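Local coordinates for protein CCMAN5 (Cellulosimicrobium cellulans, PDB 2XSG) that hydrolyses alpha-mannosides as a calcium-binding family 92 glycosidase, and probably helps expose mannose-6-phosphate on the glycans of yeast-produced lysosomal enzymes, at residues A[598-603]-A[686-691]; A[363-368]-A[673-678]; A[569-574]-A[593-598]. All blocks are in the same frame, centred on the assembly; numbering follows the deposited sequence.

Contact 1. Residues A[598-603]-A[686-691]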
ATOM      1  N   PHE A 598     -18.166 -10.767 -13.647  1.00  5.14           N
ATOM      2  CA  PHE A 598     -19.269 -11.680 -13.919  1.00  5.47           C
ATOM      3  C   PHE A 598     -20.633 -11.040 -13.653  1.00  6.23           C
ATOM      4  O   PHE A 598     -21.625 -11.435 -14.277  1.00  6.45           O
ATOM      5  CB  PHE A 598     -19.105 -12.989 -13.141  1.00  5.61           C
ATOM      6  CG  PHE A 598     -17.983 -13.851 -13.632  1.00  3.84           C
ATOM      7  CD1 PHE A 598     -16.808 -13.978 -12.881  1.00  4.46           C
ATOM      8  CD2 PHE A 598     -18.093 -14.546 -14.837  1.00  3.48           C
ATOM      9  CE1 PHE A 598     -15.764 -14.810 -13.307  1.00  5.21           C
ATOM     10  CE2 PHE A 598     -17.058 -15.376 -15.277  1.00  4.51           C
ATOM     11  CZ  PHE A 598     -15.882 -15.501 -14.508  1.00  4.95           C
ATOM     12  N   ASN A 599     -20.669 -10.051 -12.748  1.00  6.28           N
ATOM     13  CA  ASN A 599     -21.860  -9.235 -12.505  1.00  6.53           C
ATOM     14  C   ASN A 599     -22.311  -8.519 -13.783  1.00  7.02           C
ATOM     15  O   ASN A 599     -23.491  -8.255 -13.975  1.00  7.23           O
ATOM     16  CB  ASN A 599     -21.577  -8.161 -11.443  1.00  6.40           C
ATOM     17  CG  ASN A 599     -21.486  -8.714 -10.032  1.00  6.83           C
ATOM     18  OD1 ASN A 599     -21.682  -9.904  -9.790  1.00  5.15           O
ATOM     19  ND2 ASN A 599     -21.174  -7.833  -9.081  1.00  7.00           N
ATOM     20  N   TYR A 600     -21.355  -8.198 -14.645  1.00  7.60           N
ATOM     21  CA  TYR A 600     -21.634  -7.483 -15.889  1.00  7.92           C
ATOM     22  C   TYR A 600     -22.049  -8.409 -17.011  1.00  8.32           C
ATOM     23  O   TYR A 600     -22.664  -7.961 -17.975  1.00  8.30           O
ATOM     24  CB  TYR A 600     -20.411  -6.694 -16.348  1.00  7.70           C
ATOM     25  CG  TYR A 600     -20.014  -5.527 -15.459  1.00  8.17           C
ATOM     26  CD1 TYR A 600     -19.292  -5.738 -14.273  1.00  7.32           C
ATOM     27  CD2 TYR A 600     -20.323  -4.212 -15.816  1.00  6.69           C
ATOM     28  CE1 TYR A 600     -18.899  -4.670 -13.464  1.00  7.36           C
ATOM     29  CE2 TYR A 600     -19.918  -3.124 -15.000  1.00  6.88           C
ATOM     30  CZ  TYR A 600     -19.198  -3.375 -13.833  1.00  6.20           C
ATOM     31  OH  TYR A 600     -18.806  -2.344 -13.007  1.00  7.20           O
ATOM     32  N   THR A 601     -21.708  -9.692 -16.900  1.00  8.73           N
ATOM     33  CA  THR A 601     -22.090 -10.660 -17.926  1.00  9.25           C
ATOM     34  C   THR A 601     -23.312 -11.467 -17.537  1.00  9.25           C
ATOM     35  O   THR A 601     -23.562 -12.519 -18.131  1.00  9.67           O
ATOM     36  CB  THR A 601     -20.963 -11.673 -18.240  1.00  9.66           C
ATOM     37  OG1 THR A 601     -20.571 -12.348 -17.035  1.00  8.94           O
ATOM     38  CG2 THR A 601     -19.765 -10.977 -18.891  1.00  9.94           C
ATOM     39  N   GLY A 602     -24.056 -10.984 -16.542  1.00  9.55           N
ATOM     40  CA  GLY A 602     -25.300 -11.626 -16.086  1.00  9.27           C
ATOM     41  C   GLY A 602     -25.071 -12.896 -15.292  1.00  9.29           C
ATOM     42  O   GLY A 602     -25.959 -13.752 -15.182  1.00  8.91           O
ATOM     43  N   GLU A 603     -23.877 -13.042 -14.727  1.00  8.89           N
ATOM     44  CA  GLU A 603     -23.583 -14.249 -13.938  1.00  8.63           C
ATOM     45  C   GLU A 603     -23.025 -13.886 -12.565  1.00  7.97           C
ATOM     46  O   GLU A 603     -21.891 -14.238 -12.231  1.00  7.98           O
ATOM     47  CB  GLU A 603     -22.662 -15.201 -14.718  1.00  8.75           C
ATOM     48  CG  GLU A 603     -23.276 -15.669 -16.047  1.00 10.28           C
ATOM     49  CD  GLU A 603     -22.604 -16.904 -16.593  1.00 11.82           C
ATOM     50  OE1 GLU A 603     -21.558 -16.767 -17.257  1.00 12.96           O
ATOM     51  OE2 GLU A 603     -23.112 -18.017 -16.345  1.00 13.63           O
ATOM     52  N   GLN A 686     -19.582   4.102  -7.669  1.00  5.87           N
ATOM     53  CA  GLN A 686     -20.171   2.746  -7.550  1.00  5.66           C
ATOM     54  C   GLN A 686     -19.261   1.645  -6.982  1.00  5.70           C
ATOM     55  O   GLN A 686     -18.024   1.698  -7.125  1.00  5.01           O
ATOM     56  CB  GLN A 686     -20.756   2.309  -8.891  1.00  5.43           C
ATOM     57  CG  GLN A 686     -22.033   3.082  -9.243  1.00  5.20           C
ATOM     58  CD  GLN A 686     -22.732   2.531 -10.468  1.00  5.96           C
ATOM     59  OE1 GLN A 686     -23.721   3.108 -10.928  1.00  9.00           O
ATOM     60  NE2 GLN A 686     -22.245   1.413 -10.994  1.00  2.00           N
ATOM     61  N   PHE A 687     -19.895   0.655  -6.344  1.00  5.27           N
ATOM     62  CA  PHE A 687     -19.211  -0.534  -5.844  1.00  5.37           C
ATOM     63  C   PHE A 687     -19.973  -1.750  -6.295  1.00  5.44           C
ATOM     64  O   PHE A 687     -21.201  -1.722  -6.305  1.00  5.40           O
ATOM     65  CB  PHE A 687     -19.079  -0.499  -4.326  1.00  5.24           C
ATOM     66  CG  PHE A 687     -18.264   0.650  -3.844  1.00  5.92           C
ATOM     67  CD1 PHE A 687     -16.883   0.550  -3.784  1.00  6.89           C
ATOM     68  CD2 PHE A 687     -18.867   1.856  -3.503  1.00  7.80           C
ATOM     69  CE1 PHE A 687     -16.115   1.616  -3.380  1.00  3.97           C
ATOM     70  CE2 PHE A 687     -18.096   2.952  -3.087  1.00  6.56           C
ATOM     71  CZ  PHE A 687     -16.720   2.818  -3.017  1.00  5.43           C
ATOM     72  N   GLN A 688     -19.242  -2.788  -6.701  1.00  4.55           N
ATOM     73  CA  GLN A 688     -19.844  -4.052  -7.100  1.00  4.94           C
ATOM     74  C   GLN A 688     -19.988  -5.014  -5.919  1.00  5.49           C
ATOM     75  O   GLN A 688     -19.068  -5.148  -5.088  1.00  4.83           O
ATOM     76  CB  GLN A 688     -19.034  -4.714  -8.227  1.00  4.46           C
ATOM     77  CG  GLN A 688     -19.104  -3.959  -9.584  1.00  5.50           C
ATOM     78  CD  GLN A 688     -20.463  -4.095 -10.256  1.00  6.68           C
ATOM     79  OE1 GLN A 688     -21.092  -5.165 -10.206  1.00  5.26           O
ATOM     80  NE2 GLN A 688     -20.929  -3.011 -10.888  1.00  4.16           N
ATOM     81  N   VAL A 689     -21.132  -5.706  -5.885  1.00  5.48           N
ATOM     82  CA  VAL A 689     -21.447  -6.674  -4.845  1.00  5.79           C
ATOM     83  C   VAL A 689     -20.678  -7.966  -5.090  1.00  6.54           C
ATOM     84  O   VAL A 689     -20.634  -8.470  -6.223  1.00  6.78           O
ATOM     85  CB  VAL A 689     -22.965  -6.954  -4.779  1.00  6.18           C
ATOM     86  CG1 VAL A 689     -23.261  -8.178  -3.913  1.00  5.15           C
ATOM     87  CG2 VAL A 689     -23.700  -5.728  -4.231  1.00  5.54           C
ATOM     88  N   GLY A 690     -20.053  -8.484  -4.030  1.00  6.45           N
ATOM     89  CA  GLY A 690     -19.337  -9.763  -4.095  1.00  6.69           C
ATOM     90  C   GLY A 690     -19.964 -10.823  -3.206  1.00  6.67           C
ATOM     91  O   GLY A 690     -21.168 -11.079  -3.294  1.00  6.55           O
ATOM     92  N   SER A 691     -19.141 -11.423  -2.348  1.00  6.80           N
ATOM     93  CA  SER A 691     -19.591 -12.437  -1.402  1.00  7.27           C
ATOM     94  C   SER A 691     -19.154 -12.061   0.015  1.00  7.25           C
ATOM     95  O   SER A 691     -18.081 -12.482   0.462  1.00  7.33           O
ATOM     96  CB  SER A 691     -19.036 -13.809  -1.808  1.00  7.44           C
ATOM     97  OG  SER A 691     -19.434 -14.832  -0.902  1.00  8.73           O
TER
HETATM   98  O   HOH W   1     -22.507 -10.680  -7.129  1.00  4.07           O

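Contact 2. Residues A[363-368]-A[673-678]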
ATOM      1  N   ILE A 363     -10.969   2.979   0.973  1.00  3.96           N
ATOM      2  CA  ILE A 363     -10.758   3.922   2.070  1.00  3.43           C
ATOM      3  C   ILE A 363     -11.946   4.889   2.188  1.00  3.45           C
ATOM      4  O   ILE A 363     -12.434   5.141   3.295  1.00  3.48           O
ATOM      5  CB  ILE A 363      -9.427   4.716   1.932  1.00  3.37           C
ATOM      6  CG1 ILE A 363      -8.220   3.795   2.114  1.00  2.14           C
ATOM      7  CG2 ILE A 363      -9.360   5.840   2.971  1.00  2.97           C
ATOM      8  CD1 ILE A 363      -6.898   4.460   1.731  1.00  2.00           C
ATOM      9  N   ALA A 364     -12.427   5.396   1.054  1.00  3.28           N
ATOM     10  CA  ALA A 364     -13.611   6.279   1.048  1.00  3.80           C
ATOM     11  C   ALA A 364     -14.793   5.746   1.867  1.00  3.81           C
ATOM     12  O   ALA A 364     -15.451   6.515   2.564  1.00  3.73           O
ATOM     13  CB  ALA A 364     -14.055   6.605  -0.373  1.00  3.50           C
ATOM     14  N   TYR A 365     -15.065   4.443   1.817  1.00  4.50           N
ATOM     15  CA  TYR A 365     -16.223   3.954   2.581  1.00  4.70           C
ATOM     16  C   TYR A 365     -15.904   3.433   3.991  1.00  5.57           C
ATOM     17  O   TYR A 365     -16.817   3.146   4.777  1.00  6.15           O
ATOM     18  CB  TYR A 365     -17.141   3.033   1.750  1.00  4.73           C
ATOM     19  CG  TYR A 365     -16.683   1.610   1.474  1.00  3.93           C
ATOM     20  CD1 TYR A 365     -16.499   0.701   2.506  1.00  3.24           C
ATOM     21  CD2 TYR A 365     -16.521   1.154   0.157  1.00  5.23           C
ATOM     22  CE1 TYR A 365     -16.119  -0.618   2.244  1.00  4.61           C
ATOM     23  CE2 TYR A 365     -16.162  -0.154  -0.120  1.00  3.81           C
ATOM     24  CZ  TYR A 365     -15.953  -1.040   0.942  1.00  4.33           C
ATOM     25  OH  TYR A 365     -15.588  -2.347   0.689  1.00  2.83           O
ATOM     26  N   ILE A 366     -14.614   3.355   4.326  1.00  5.76           N
ATOM     27  CA  ILE A 366     -14.210   2.925   5.663  1.00  6.01           C
ATOM     28  C   ILE A 366     -13.874   4.118   6.576  1.00  6.41           C
ATOM     29  O   ILE A 366     -14.282   4.135   7.741  1.00  6.63           O
ATOM     30  CB  ILE A 366     -13.098   1.853   5.612  1.00  6.58           C
ATOM     31  CG1 ILE A 366     -13.717   0.529   5.125  1.00  7.45           C
ATOM     32  CG2 ILE A 366     -12.466   1.633   7.005  1.00  7.65           C
ATOM     33  CD1 ILE A 366     -12.732  -0.513   4.720  1.00  9.58           C
ATOM     34  N   ASP A 367     -13.169   5.112   6.027  1.00  5.97           N
ATOM     35  CA  ASP A 367     -12.795   6.322   6.754  1.00  5.57           C
ATOM     36  C   ASP A 367     -12.901   7.536   5.826  1.00  4.72           C
ATOM     37  O   ASP A 367     -11.891   8.000   5.279  1.00  4.39           O
ATOM     38  CB  ASP A 367     -11.381   6.183   7.324  1.00  5.56           C
ATOM     39  CG  ASP A 367     -11.034   7.279   8.324  1.00  6.70           C
ATOM     40  OD1 ASP A 367     -11.724   8.323   8.382  1.00  6.55           O
ATOM     41  OD2 ASP A 367     -10.051   7.084   9.061  1.00  7.88           O
ATOM     42  N   PRO A 368     -14.137   8.040   5.623  1.00  4.37           N
ATOM     43  CA  PRO A 368     -14.349   9.120   4.638  1.00  3.96           C
ATOM     44  C   PRO A 368     -13.487  10.376   4.872  1.00  4.12           C
ATOM     45  O   PRO A 368     -12.961  10.948   3.899  1.00  3.69           O
ATOM     46  CB  PRO A 368     -15.853   9.425   4.771  1.00  4.61           C
ATOM     47  CG  PRO A 368     -16.450   8.137   5.255  1.00  4.44           C
ATOM     48  CD  PRO A 368     -15.409   7.578   6.212  1.00  3.91           C
ATOM     49  N   ALA A 673     -13.258  -7.241  -0.260  1.00  2.56           N
ATOM     50  CA  ALA A 673     -13.874  -8.539  -0.531  1.00  3.21           C
ATOM     51  C   ALA A 673     -14.680  -9.010   0.682  1.00  3.54           C
ATOM     52  O   ALA A 673     -15.802  -9.505   0.523  1.00  3.54           O
ATOM     53  CB  ALA A 673     -12.821  -9.560  -0.907  1.00  2.51           C
ATOM     54  N   ALA A 674     -14.114  -8.804   1.880  1.00  3.90           N
ATOM     55  CA  ALA A 674     -14.737  -9.229   3.149  1.00  4.16           C
ATOM     56  C   ALA A 674     -16.029  -8.485   3.411  1.00  3.84           C
ATOM     57  O   ALA A 674     -17.022  -9.104   3.808  1.00  4.49           O
ATOM     58  CB  ALA A 674     -13.792  -9.049   4.321  1.00  3.81           C
ATOM     59  N   VAL A 675     -16.014  -7.170   3.198  1.00  3.74           N
ATOM     60  CA  VAL A 675     -17.242  -6.364   3.274  1.00  3.68           C
ATOM     61  C   VAL A 675     -18.203  -6.801   2.160  1.00  3.86           C
ATOM     62  O   VAL A 675     -19.419  -6.928   2.380  1.00  3.55           O
ATOM     63  CB  VAL A 675     -16.934  -4.854   3.172  1.00  4.13           C
ATOM     64  CG1 VAL A 675     -18.232  -3.998   3.065  1.00  3.36           C
ATOM     65  CG2 VAL A 675     -16.102  -4.411   4.362  1.00  3.00           C
ATOM     66  N   GLY A 676     -17.638  -7.039   0.973  1.00  3.50           N
ATOM     67  CA  GLY A 676     -18.402  -7.498  -0.161  1.00  3.81           C
ATOM     68  C   GLY A 676     -18.717  -6.423  -1.180  1.00  4.30           C
ATOM     69  O   GLY A 676     -19.596  -6.629  -2.029  1.00  4.24           O
ATOM     70  N   LEU A 677     -18.018  -5.285  -1.082  1.00  3.89           N
ATOM     71  CA  LEU A 677     -18.196  -4.163  -1.993  1.00  3.63           C
ATOM     72  C   LEU A 677     -16.871  -3.772  -2.618  1.00  4.27           C
ATOM     73  O   LEU A 677     -15.945  -3.333  -1.922  1.00  3.90           O
ATOM     74  CB  LEU A 677     -18.797  -2.950  -1.270  1.00  3.42           C
ATOM     75  CG  LEU A 677     -20.190  -3.129  -0.675  1.00  2.48           C
ATOM     76  CD1 LEU A 677     -20.460  -1.916   0.181  1.00  4.11           C
ATOM     77  CD2 LEU A 677     -21.268  -3.321  -1.745  1.00  2.00           C
ATOM     78  N   PHE A 678     -16.798  -3.910  -3.940  1.00  4.65           N
ATOM     79  CA  PHE A 678     -15.542  -3.711  -4.661  1.00  4.98           C
ATOM     80  C   PHE A 678     -15.636  -2.589  -5.697  1.00  4.71           C
ATOM     81  O   PHE A 678     -16.646  -2.477  -6.401  1.00  3.86           O
ATOM     82  CB  PHE A 678     -15.154  -5.005  -5.362  1.00  5.17           C
ATOM     83  CG  PHE A 678     -13.818  -4.941  -6.031  1.00  5.97           C
ATOM     84  CD1 PHE A 678     -12.666  -5.270  -5.326  1.00  6.12           C
ATOM     85  CD2 PHE A 678     -13.706  -4.551  -7.353  1.00  5.23           C
ATOM     86  CE1 PHE A 678     -11.416  -5.199  -5.932  1.00  5.75           C
ATOM     87  CE2 PHE A 678     -12.461  -4.475  -7.959  1.00  7.64           C
ATOM     88  CZ  PHE A 678     -11.314  -4.810  -7.249  1.00  6.03           C
TER

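Contact 3. Residues A[569-574]-A[593-598]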
ATOM      1  N   HIS A 569     -13.926 -18.016 -19.923  1.00  6.62           N
ATOM      2  CA  HIS A 569     -12.600 -18.472 -20.351  1.00  7.31           C
ATOM      3  C   HIS A 569     -11.465 -17.841 -19.519  1.00  7.55           C
ATOM      4  O   HIS A 569     -10.486 -18.525 -19.182  1.00  7.97           O
ATOM      5  CB  HIS A 569     -12.375 -18.160 -21.835  1.00  7.15           C
ATOM      6  CG  HIS A 569     -11.232 -18.913 -22.438  1.00  7.62           C
ATOM      7  ND1 HIS A 569     -11.268 -20.274 -22.650  1.00  8.14           N
ATOM      8  CD2 HIS A 569     -10.017 -18.499 -22.870  1.00  8.98           C
ATOM      9  CE1 HIS A 569     -10.127 -20.667 -23.189  1.00  7.57           C
ATOM     10  NE2 HIS A 569      -9.351 -19.609 -23.337  1.00  8.38           N
ATOM     11  N   MET A 570     -11.604 -16.551 -19.196  1.00  7.54           N
ATOM     12  CA  MET A 570     -10.660 -15.829 -18.310  1.00  7.92           C
ATOM     13  C   MET A 570     -10.368 -16.585 -17.012  1.00  7.27           C
ATOM     14  O   MET A 570      -9.247 -16.562 -16.490  1.00  7.41           O
ATOM     15  CB  MET A 570     -11.225 -14.457 -17.953  1.00  8.64           C
ATOM     16  CG  MET A 570     -10.272 -13.561 -17.155  1.00 11.03           C
ATOM     17  SD  MET A 570      -9.073 -12.831 -18.276  1.00 15.49           S
ATOM     18  CE  MET A 570      -8.070 -11.886 -17.134  1.00 15.01           C
ATOM     19  N   PHE A 571     -11.386 -17.249 -16.489  1.00  7.28           N
ATOM     20  CA  PHE A 571     -11.254 -17.998 -15.243  1.00  7.04           C
ATOM     21  C   PHE A 571     -11.232 -19.519 -15.388  1.00  7.23           C
ATOM     22  O   PHE A 571     -11.409 -20.240 -14.395  1.00  7.47           O
ATOM     23  CB  PHE A 571     -12.325 -17.535 -14.247  1.00  7.06           C
ATOM     24  CG  PHE A 571     -12.032 -16.205 -13.676  1.00  6.66           C
ATOM     25  CD1 PHE A 571     -11.444 -16.092 -12.418  1.00  6.96           C
ATOM     26  CD2 PHE A 571     -12.283 -15.051 -14.413  1.00  7.25           C
ATOM     27  CE1 PHE A 571     -11.133 -14.838 -11.898  1.00  5.58           C
ATOM     28  CE2 PHE A 571     -11.973 -13.804 -13.902  1.00  5.59           C
ATOM     29  CZ  PHE A 571     -11.393 -13.700 -12.646  1.00  3.93           C
ATOM     30  N   GLY A 572     -10.982 -19.997 -16.606  1.00  7.28           N
ATOM     31  CA  GLY A 572     -10.886 -21.434 -16.893  1.00  8.17           C
ATOM     32  C   GLY A 572     -12.087 -22.251 -16.444  1.00  8.82           C
ATOM     33  O   GLY A 572     -11.930 -23.389 -16.014  1.00  8.78           O
ATOM     34  N   GLU A 573     -13.283 -21.677 -16.546  1.00  9.46           N
ATOM     35  CA  GLU A 573     -14.516 -22.346 -16.073  1.00 10.14           C
ATOM     36  C   GLU A 573     -14.820 -23.672 -16.783  1.00 10.81           C
ATOM     37  O   GLU A 573     -15.430 -24.584 -16.195  1.00 10.49           O
ATOM     38  CB  GLU A 573     -15.725 -21.407 -16.188  1.00 10.16           C
ATOM     39  CG  GLU A 573     -15.773 -20.321 -15.128  1.00 10.24           C
ATOM     40  CD  GLU A 573     -16.120 -20.848 -13.733  1.00 11.46           C
ATOM     41  OE1 GLU A 573     -16.672 -21.959 -13.610  1.00 12.22           O
ATOM     42  OE2 GLU A 573     -15.822 -20.149 -12.743  1.00 12.25           O
ATOM     43  N   HIS A 574     -14.375 -23.774 -18.033  1.00 10.80           N
ATOM     44  CA  HIS A 574     -14.504 -24.994 -18.841  1.00 11.27           C
ATOM     45  C   HIS A 574     -13.490 -26.074 -18.458  1.00 11.72           C
ATOM     46  O   HIS A 574     -13.608 -27.214 -18.920  1.00 11.54           O
ATOM     47  CB  HIS A 574     -14.255 -24.644 -20.306  1.00 11.16           C
ATOM     48  CG  HIS A 574     -12.886 -24.098 -20.545  1.00 11.80           C
ATOM     49  ND1 HIS A 574     -11.878 -24.842 -21.116  1.00 14.00           N
ATOM     50  CD2 HIS A 574     -12.340 -22.898 -20.240  1.00 12.08           C
ATOM     51  CE1 HIS A 574     -10.775 -24.118 -21.173  1.00 13.20           C
ATOM     52  NE2 HIS A 574     -11.027 -22.936 -20.642  1.00 13.70           N
ATOM     53  N   GLN A 593      -9.905  -6.242 -10.606  1.00  5.10           N
ATOM     54  CA  GLN A 593     -11.352  -6.149 -10.706  1.00  4.59           C
ATOM     55  C   GLN A 593     -11.961  -7.343 -11.421  1.00  4.63           C
ATOM     56  O   GLN A 593     -13.171  -7.519 -11.379  1.00  4.73           O
ATOM     57  CB  GLN A 593     -11.762  -4.845 -11.410  1.00  3.91           C
ATOM     58  CG  GLN A 593     -11.688  -4.856 -12.929  1.00  3.01           C
ATOM     59  CD  GLN A 593     -10.292  -4.754 -13.501  1.00  5.40           C
ATOM     60  OE1 GLN A 593      -9.286  -5.054 -12.838  1.00  4.17           O
ATOM     61  NE2 GLN A 593     -10.216  -4.330 -14.764  1.00  5.33           N
ATOM     62  N   ALA A 594     -11.139  -8.155 -12.087  1.00  5.01           N
ATOM     63  CA  ALA A 594     -11.672  -9.200 -12.992  1.00  4.71           C
ATOM     64  C   ALA A 594     -12.663 -10.179 -12.361  1.00  4.69           C
ATOM     65  O   ALA A 594     -13.625 -10.561 -13.013  1.00  4.66           O
ATOM     66  CB  ALA A 594     -10.564  -9.945 -13.699  1.00  4.82           C
ATOM     67  N   PRO A 595     -12.435 -10.599 -11.094  1.00  4.94           N
ATOM     68  CA  PRO A 595     -13.418 -11.499 -10.479  1.00  5.03           C
ATOM     69  C   PRO A 595     -14.813 -10.932 -10.333  1.00  5.10           C
ATOM     70  O   PRO A 595     -15.770 -11.691 -10.286  1.00  4.93           O
ATOM     71  CB  PRO A 595     -12.826 -11.786  -9.096  1.00  4.88           C
ATOM     72  CG  PRO A 595     -11.352 -11.541  -9.267  1.00  5.03           C
ATOM     73  CD  PRO A 595     -11.208 -10.484 -10.282  1.00  4.46           C
ATOM     74  N   TYR A 596     -14.926  -9.608 -10.279  1.00  5.68           N
ATOM     75  CA  TYR A 596     -16.215  -8.951 -10.126  1.00  6.02           C
ATOM     76  C   TYR A 596     -16.898  -8.617 -11.455  1.00  5.93           C
ATOM     77  O   TYR A 596     -17.964  -8.001 -11.457  1.00  6.02           O
ATOM     78  CB  TYR A 596     -16.068  -7.686  -9.264  1.00  6.63           C
ATOM     79  CG  TYR A 596     -15.534  -7.964  -7.872  1.00  7.00           C
ATOM     80  CD1 TYR A 596     -14.163  -8.011  -7.628  1.00  8.31           C
ATOM     81  CD2 TYR A 596     -16.405  -8.183  -6.801  1.00  8.60           C
ATOM     82  CE1 TYR A 596     -13.665  -8.276  -6.350  1.00  8.74           C
ATOM     83  CE2 TYR A 596     -15.918  -8.453  -5.524  1.00  8.20           C
ATOM     84  CZ  TYR A 596     -14.552  -8.491  -5.307  1.00  8.72           C
ATOM     85  OH  TYR A 596     -14.067  -8.749  -4.044  1.00 10.37           O
ATOM     86  N   LEU A 597     -16.309  -9.018 -12.580  1.00  5.45           N
ATOM     87  CA  LEU A 597     -16.920  -8.690 -13.877  1.00  4.94           C
ATOM     88  C   LEU A 597     -18.033  -9.634 -14.329  1.00  5.21           C
ATOM     89  O   LEU A 597     -18.761  -9.340 -15.281  1.00  5.00           O
ATOM     90  CB  LEU A 597     -15.857  -8.516 -14.966  1.00  4.79           C
ATOM     91  CG  LEU A 597     -14.770  -7.495 -14.602  1.00  3.93           C
ATOM     92  CD1 LEU A 597     -13.785  -7.316 -15.749  1.00  2.00           C
ATOM     93  CD2 LEU A 597     -15.376  -6.157 -14.192  1.00  3.25           C
ATOM     94  N   PHE A 598     -18.166 -10.767 -13.647  1.00  5.14           N
ATOM     95  CA  PHE A 598     -19.269 -11.680 -13.919  1.00  5.47           C
ATOM     96  C   PHE A 598     -20.633 -11.040 -13.653  1.00  6.23           C
ATOM     97  O   PHE A 598     -21.625 -11.435 -14.277  1.00  6.45           O
ATOM     98  CB  PHE A 598     -19.105 -12.989 -13.141  1.00  5.61           C
ATOM     99  CG  PHE A 598     -17.983 -13.851 -13.632  1.00  3.84           C
ATOM    100  CD1 PHE A 598     -16.808 -13.978 -12.881  1.00  4.46           C
ATOM    101  CD2 PHE A 598     -18.093 -14.546 -14.837  1.00  3.48           C
ATOM    102  CE1 PHE A 598     -15.764 -14.810 -13.307  1.00  5.21           C
ATOM    103  CE2 PHE A 598     -17.058 -15.376 -15.277  1.00  4.51           C
ATOM    104  CZ  PHE A 598     -15.882 -15.501 -14.508  1.00  4.95           C
TER

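Contact 1. Residues A[598-603]-A[686-691]
The irregular turn carrying Asn599 and Tyr600 passes strand 686-689 at side-chain distance, with the CA atoms of Asn599 and Gln688 7.8 Å apart, so side chains rather than paired backbones bridge the gap. Asn599 gives two hydrogen bonds. Its ND2 gives one N-H to Val689 O at 3.0 Å and the other to Gln688 OE1 at 2.9 Å. Both bonds are nearly straight, and both acceptors lie close to the plane of the Asn599 amide, which is thereby fixed in rotation. Val689 O is met on a lone pair. At the amide's other end, a water lies 2.9 Å from OD1 and also close to Val689 O. Strand 686-689 is the middle member of a three-stranded antiparallel sheet in the catalytic domain, and the turn closes the long loop between helices 560-570 and 604-616, so the amide links its end to the sheet. Gln688 bends at its second torsion (chi2 -72°), which carries its amide back toward the turn and past Tyr600. There NE2 lies 3.1 Å from Tyr600 OH and CD 3.6 Å from Tyr600 CE1, with ring and amide planes inclined by 37°. Trp735 and Val680 also touch the Gln688 side chain.

Contact 2. Residues A[363-368]-A[673-678]
A chi1 of 75° sets CG of Tyr365 between its own backbone N and carbonyl carbon, and from the last turn of helix 353-366 this sends the phenol across to Leu677, while Val675, with CG1 opposite its backbone N (chi1 173°), offers that methyl to the ring. Tyr365 OH donates to Leu677 O over 2.8 Å. It meets a lone pair in the carbonyl plane, and the oxygen lies at the edge of the ring, near the ring plane. A buried backbone carbonyl is thus satisfied by a buried side chain. Aliphatic groups close round the outer end of the phenol: Leu677 CB packs 4.0 Å from Tyr365 CE2, Val675 CG1 comes within 4.1 Å of Tyr365 CE1, and Val675 CB lies 3.8 Å from Tyr365 OH. Phe687 meets the Tyr365 ring edge-to-face, and Tyr738 and Val741 of helix 738-742 also touch it. The partner backbone changes course between the two residues that flank the phenol: Gly676, at positive phi, is the C-prime residue of a Schellman motif, with Gly676 N bonded to Ala673 O and Leu677 N to Ala672 O, which ends helix 665-675 and lets the chain enter strand 677-678 directly.

Contact 3. Residues A[569-574]-A[593-598]
Phe571 is the bump of this contact, and the hollow that takes it is built from Ala594, Pro595 and Phe598. The phenyl ring points outward from the end of helix 560-570 and enters with its far end first. Its CG lies beside the backbone N, opposite the carbonyl carbon (chi1 -74°), which brings the ring to Ala594 and Pro595. Phe571 CZ comes to 3.6 Å from Pro595 N, within the 3-10 segment 594-596, with Ala594 CB and Pro595 CD each 4.0 Å from that same carbon. CE2 of Phe571 settles 3.7 Å from Ala594 O, so the floor of the hollow is partly backbone and partly methyl and pyrrolidine surface. Phe598 forms a wall: its CE1 lies over one face of the Phe571 ring, and its CZ approaches CD2 of Phe571 to 3.6 Å. The rings meet obliquely, their planes 58° apart and their centroids 5.3 Å apart, and no hydrogen bond spans the contact. Phe571 projects just where the helix stops. Gly572, with positive phi, is the C-prime residue of a Schellman motif in which Gly572 N bonds His569 O and Glu573 N bonds Arg568 O; Phe571 is the first residue to leave helical geometry. The 3-10 segment presents Ala594 and Pro595 to Phe571, and Phe598 follows two residues after it. Further aromatic rings pack round the pair: His584 stacks on Phe571, and Trp610 of helix 604-616 meets both phenylalanines. Beside them Glu573 turns its carboxylate to Lys609, in a salt bridge, and to Trp610 NE1.

How the contacts relate
The three contacts are mutual neighbours on one side of the molecule: the centres of contacts 1 and 3 are about 11 Å apart, of 1 and 2 about 15 Å, and of 2 and 3 about 22 Å. Phe598 lies in segments of contacts 1 and 3, but its ring packs across the latter alone. Contacts 1 and 2 join through adjacent strands, with probable hydrogen bonds from Gln688 N to Phe678 O (2.6 Å) and from Gly690 N to Gly676 O (2.8 Å). Contact 3 reaches contact 2 where Tyr596 stacks on Phe678. The calcium ligands Asn588 and Glu589 lie in sequence between the segments of contact 3, and Asp662 shortly precedes helix 665-675, which runs into contact 2.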